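Local coordinates for multidrug resistance protein (PDB 1YC9) that forms a trimeric outer membrane efflux channel of Vibrio cholerae and may contribute to resistance against toxic compounds such as puromycin and acriflavine, at residues W21-Y30 against D426-F437. The protein carries 1 engineered substitution. Numbering follows the deposited sequence.
Sequences WPSANWWQRY and DLALIHALGGGF
Ile430 lies against the indole of Trp26 where the N-terminal segment 21-30 meets the last turns of helix 398-433, in the equatorial region that surrounds the middle of the helical barrel of outer membrane factors. Both branches of the isoleucine are used. CG2 sits over the five-membered ring in a CH-pi contact, 3.8 Å from its centroid and 15° off the normal, while CD1 reaches Trp26 CE3 at 3.4 Å. The indole owes this pose to a chi1 of 52°, which tucks CG between the backbone N and the carbonyl carbon; Trp27 CE3 packs on its opposite face. Leu427 crosses the indole at about a right angle and touches CZ3 with CD2, and Ser144 of helix 117-183 also touches Trp26. Pro22 continues the apolar patch: its ring slides past Ile430, running the other way, and its CG and CD lie against Leu433 CD1.

At the other end, Tyr30 OH donates a short 2.5 Å hydrogen bond to Asp426 OD2. It arrives on the anti side of the carboxylate, 22° out of its plane, and the phenol and carboxylate planes are nearly perpendicular. The same oxygen forms a salt bridge with Arg244, and this pairing, with Arg29 nearby, probably favours the charged carboxylate. Water 2 accepts from Arg29 NE and makes a weak bond to OD2, whereas Arg29 NH1 is bound by Thr242 O.

After the helix, Gly434 closes a Schellman motif with positive phi, and the glycines that follow bring the chain close to the N-terminal backbone. Gly436 CA points a C-H at Pro22 O (3.1 Å), and water 1 bridges the two segments, accepting from Gly436 N at 3.1 Å and donating to Ala24 O at 2.9 Å.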
loop_
_atom_site.group_PDB
_atom_site.type_symbol
_atom_site.label_atom_id
_atom_site.label_comp_id
_atom_site.label_asym_id
_atom_site.label_seq_id
_atom_site.Cartn_x
_atom_site.Cartn_y
_atom_site.Cartn_z
ATOM N N TRP A 21 -21.068 -22.688 -13.250
ATOM C CA TRP A 21 -20.830 -21.611 -12.242
ATOM C C TRP A 21 -20.474 -20.272 -12.963
ATOM O O TRP A 21 -20.917 -20.102 -14.115
ATOM C CB TRP A 21 -19.851 -22.142 -11.175
ATOM C CG TRP A 21 -18.329 -22.041 -11.387
ATOM C CD1 TRP A 21 -17.635 -21.407 -12.401
ATOM C CD2 TRP A 21 -17.330 -22.563 -10.497
ATOM N NE1 TRP A 21 -16.281 -21.510 -12.183
ATOM C CE2 TRP A 21 -16.064 -22.220 -11.029
ATOM C CE3 TRP A 21 -17.377 -23.295 -9.300
ATOM C CZ2 TRP A 21 -14.863 -22.593 -10.411
ATOM C CZ3 TRP A 21 -16.182 -23.665 -8.688
ATOM C CH2 TRP A 21 -14.946 -23.315 -9.246
ATOM N N PRO A 22 -19.784 -19.295 -12.339
ATOM C CA PRO A 22 -19.390 -18.070 -13.066
ATOM C C PRO A 22 -18.890 -18.233 -14.511
ATOM O O PRO A 22 -17.841 -18.815 -14.731
ATOM C CB PRO A 22 -18.287 -17.483 -12.178
ATOM C CG PRO A 22 -18.782 -17.807 -10.792
ATOM C CD PRO A 22 -19.426 -19.183 -10.907
ATOM N N SER A 23 -19.672 -17.714 -15.459
ATOM C CA SER A 23 -19.307 -17.555 -16.877
ATOM C C SER A 23 -17.973 -16.792 -17.099
ATOM O O SER A 23 -17.428 -16.216 -16.141
ATOM C CB SER A 23 -20.463 -16.795 -17.562
ATOM O OG SER A 23 -20.323 -16.740 -18.963
ATOM N N ALA A 24 -17.455 -16.779 -18.344
ATOM C CA ALA A 24 -16.309 -15.936 -18.694
ATOM C C ALA A 24 -16.730 -14.470 -18.657
ATOM O O ALA A 24 -16.054 -13.660 -18.028
ATOM C CB ALA A 24 -15.743 -16.270 -20.065
ATOM N N ASN A 25 -17.808 -14.144 -19.382
ATOM C CA ASN A 25 -18.476 -12.842 -19.310
ATOM C C ASN A 25 -19.661 -12.870 -18.347
ATOM O O ASN A 25 -20.792 -12.572 -18.708
ATOM C CB ASN A 25 -18.914 -12.382 -20.696
ATOM C CG ASN A 25 -17.748 -12.291 -21.677
ATOM O OD1 ASN A 25 -16.624 -12.044 -21.301
ATOM N ND2 ASN A 25 -18.039 -12.466 -22.948
ATOM N N TRP A 26 -19.355 -13.163 -17.092
ATOM C CA TRP A 26 -20.327 -13.463 -16.051
ATOM C C TRP A 26 -21.321 -12.348 -15.739
ATOM O O TRP A 26 -22.398 -12.595 -15.218
ATOM C CB TRP A 26 -19.578 -13.908 -14.769
ATOM C CG TRP A 26 -18.509 -12.904 -14.396
ATOM C CD1 TRP A 26 -17.193 -12.962 -14.710
ATOM C CD2 TRP A 26 -18.695 -11.651 -13.675
ATOM N NE1 TRP A 26 -16.551 -11.828 -14.257
ATOM C CE2 TRP A 26 -17.441 -11.012 -13.610
ATOM C CE3 TRP A 26 -19.792 -11.006 -13.107
ATOM C CZ2 TRP A 26 -17.254 -9.755 -12.981
ATOM C CZ3 TRP A 26 -19.612 -9.765 -12.489
ATOM C CH2 TRP A 26 -18.357 -9.155 -12.430
ATOM N N TRP A 27 -20.942 -11.105 -16.024
ATOM C CA TRP A 27 -21.786 -9.944 -15.752
ATOM C C TRP A 27 -23.043 -9.940 -16.629
ATOM O O TRP A 27 -24.056 -9.300 -16.283
ATOM C CB TRP A 27 -21.015 -8.651 -15.997
ATOM C CG TRP A 27 -20.330 -8.606 -17.333
ATOM C CD1 TRP A 27 -20.858 -8.168 -18.515
ATOM C CD2 TRP A 27 -18.989 -9.002 -17.614
ATOM N NE1 TRP A 27 -19.922 -8.272 -19.512
ATOM C CE2 TRP A 27 -18.768 -8.791 -18.988
ATOM C CE3 TRP A 27 -17.943 -9.551 -16.840
ATOM C CZ2 TRP A 27 -17.564 -9.095 -19.601
ATOM C CZ3 TRP A 27 -16.740 -9.840 -17.455
ATOM C CH2 TRP A 27 -16.563 -9.616 -18.828
ATOM N N GLN A 28 -22.969 -10.659 -17.752
ATOM C CA GLN A 28 -24.117 -10.769 -18.648
ATOM C C GLN A 28 -25.312 -11.427 -17.991
ATOM O O GLN A 28 -26.437 -11.199 -18.423
ATOM C CB GLN A 28 -23.733 -11.477 -19.971
ATOM C CG GLN A 28 -22.816 -10.661 -20.855
ATOM C CD GLN A 28 -22.308 -11.444 -22.061
ATOM O OE1 GLN A 28 -22.479 -12.663 -22.144
ATOM N NE2 GLN A 28 -21.658 -10.766 -22.948
ATOM N N ARG A 29 -25.088 -12.235 -16.961
ATOM C CA ARG A 29 -26.197 -12.888 -16.314
ATOM C C ARG A 29 -27.165 -11.918 -15.653
ATOM O O ARG A 29 -28.307 -12.285 -15.416
ATOM C CB ARG A 29 -25.733 -14.037 -15.405
ATOM C CG ARG A 29 -25.615 -13.779 -13.924
ATOM C CD ARG A 29 -25.311 -15.072 -13.131
ATOM N NE ARG A 29 -26.423 -15.564 -12.302
ATOM C CZ ARG A 29 -27.000 -16.774 -12.400
ATOM N NH1 ARG A 29 -27.989 -17.099 -11.570
ATOM N NH2 ARG A 29 -26.620 -17.664 -13.317
ATOM N N TYR A 30 -26.757 -10.658 -15.416
ATOM C CA TYR A 30 -27.649 -9.670 -14.808
ATOM C C TYR A 30 -28.588 -8.959 -15.796
ATOM O O TYR A 30 -29.428 -8.167 -15.395
ATOM C CB TYR A 30 -26.848 -8.653 -13.939
ATOM C CG TYR A 30 -25.962 -9.351 -12.965
ATOM C CD1 TYR A 30 -26.503 -10.103 -11.934
ATOM C CD2 TYR A 30 -24.573 -9.335 -13.105
ATOM C CE1 TYR A 30 -25.709 -10.800 -11.063
ATOM C CE2 TYR A 30 -23.747 -10.042 -12.188
ATOM C CZ TYR A 30 -24.315 -10.730 -11.175
ATOM O OH TYR A 30 -23.535 -11.454 -10.294
ATOM N N ASP A 426 -23.776 -11.727 -4.694
ATOM C CA ASP A 426 -23.595 -12.526 -5.892
ATOM C C ASP A 426 -22.263 -12.142 -6.497
ATOM O O ASP A 426 -21.492 -12.986 -6.947
ATOM C CB ASP A 426 -24.750 -12.339 -6.886
ATOM C CG ASP A 426 -24.830 -13.488 -7.876
ATOM O OD1 ASP A 426 -24.957 -14.637 -7.407
ATOM O OD2 ASP A 426 -24.721 -13.325 -9.100
ATOM N N LEU A 427 -21.981 -10.837 -6.565
ATOM C CA LEU A 427 -20.699 -10.396 -7.054
ATOM C C LEU A 427 -19.544 -10.857 -6.178
ATOM O O LEU A 427 -18.486 -11.188 -6.686
ATOM C CB LEU A 427 -20.675 -8.867 -7.233
ATOM C CG LEU A 427 -21.687 -8.248 -8.186
ATOM C CD1 LEU A 427 -21.647 -6.678 -8.029
ATOM C CD2 LEU A 427 -21.361 -8.622 -9.625
ATOM N N ALA A 428 -19.725 -10.878 -4.862
ATOM C CA ALA A 428 -18.705 -11.347 -3.930
ATOM C C ALA A 428 -18.390 -12.836 -4.161
ATOM O O ALA A 428 -17.257 -13.296 -4.020
ATOM C CB ALA A 428 -19.170 -11.181 -2.547
ATOM N N LEU A 429 -19.403 -13.582 -4.555
ATOM C CA LEU A 429 -19.200 -14.997 -4.845
ATOM C C LEU A 429 -18.352 -15.131 -6.099
ATOM O O LEU A 429 -17.466 -15.985 -6.162
ATOM C CB LEU A 429 -20.554 -15.706 -5.041
ATOM C CG LEU A 429 -20.502 -17.199 -5.474
ATOM C CD1 LEU A 429 -19.882 -18.008 -4.376
ATOM C CD2 LEU A 429 -21.937 -17.683 -5.754
ATOM N N ILE A 430 -18.670 -14.355 -7.129
ATOM C CA ILE A 430 -17.954 -14.434 -8.362
ATOM C C ILE A 430 -16.504 -14.090 -8.103
ATOM O O ILE A 430 -15.603 -14.786 -8.536
ATOM C CB ILE A 430 -18.575 -13.513 -9.404
ATOM C CG1 ILE A 430 -19.889 -14.136 -9.894
ATOM C CG2 ILE A 430 -17.662 -13.284 -10.532
ATOM C CD1 ILE A 430 -20.673 -13.301 -10.822
ATOM N N HIS A 431 -16.281 -13.032 -7.330
ATOM C CA HIS A 431 -14.915 -12.654 -6.956
ATOM C C HIS A 431 -14.192 -13.749 -6.157
ATOM O O HIS A 431 -13.023 -14.075 -6.432
ATOM C CB HIS A 431 -14.937 -11.320 -6.239
ATOM C CG HIS A 431 -13.587 -10.750 -6.045
ATOM N ND1 HIS A 431 -12.765 -11.158 -5.024
ATOM C CD2 HIS A 431 -12.881 -9.862 -6.782
ATOM C CE1 HIS A 431 -11.618 -10.513 -5.114
ATOM N NE2 HIS A 431 -11.662 -9.727 -6.180
ATOM N N ALA A 432 -14.885 -14.364 -5.222
ATOM C CA ALA A 432 -14.298 -15.346 -4.323
ATOM C C ALA A 432 -13.938 -16.605 -5.082
ATOM O O ALA A 432 -12.967 -17.271 -4.756
ATOM C CB ALA A 432 -15.233 -15.674 -3.212
ATOM N N LEU A 433 -14.713 -16.922 -6.117
ATOM C CA LEU A 433 -14.433 -18.087 -6.950
ATOM C C LEU A 433 -13.375 -17.771 -8.002
ATOM O O LEU A 433 -12.838 -18.661 -8.606
ATOM C CB LEU A 433 -15.718 -18.629 -7.602
ATOM C CG LEU A 433 -16.806 -19.035 -6.621
ATOM C CD1 LEU A 433 -18.083 -19.454 -7.386
ATOM C CD2 LEU A 433 -16.324 -20.155 -5.744
ATOM N N GLY A 434 -13.060 -16.501 -8.211
ATOM C CA GLY A 434 -12.023 -16.100 -9.145
ATOM C C GLY A 434 -12.546 -15.958 -10.555
ATOM O O GLY A 434 -11.777 -15.967 -11.501
ATOM N N GLY A 435 -13.861 -15.823 -10.691
ATOM C CA GLY A 435 -14.486 -15.631 -11.976
ATOM C C GLY A 435 -14.566 -16.944 -12.730
ATOM O O GLY A 435 -14.506 -18.044 -12.146
ATOM N N GLY A 436 -14.707 -16.827 -14.040
ATOM C CA GLY A 436 -14.821 -18.001 -14.891
ATOM C C GLY A 436 -14.035 -17.943 -16.183
ATOM O O GLY A 436 -14.364 -18.675 -17.130
ATOM N N PHE A 437 -12.997 -17.099 -16.238
ATOM C CA PHE A 437 -12.179 -16.996 -17.455
ATOM C C PHE A 437 -11.570 -18.376 -17.768
ATOM O O PHE A 437 -11.054 -19.052 -16.871
ATOM C CB PHE A 437 -11.099 -15.916 -17.325
ATOM C CG PHE A 437 -10.472 -15.517 -18.649
ATOM C CD1 PHE A 437 -11.085 -14.566 -19.469
ATOM C CD2 PHE A 437 -9.265 -16.099 -19.073
ATOM C CE1 PHE A 437 -10.503 -14.189 -20.697
ATOM C CE2 PHE A 437 -8.669 -15.728 -20.301
ATOM C CZ PHE A 437 -9.294 -14.775 -21.111
HETATM O O HOH W 1 -14.424 -14.280 -15.699
HETATM O O HOH W 2 -27.319 -14.138 -9.967
#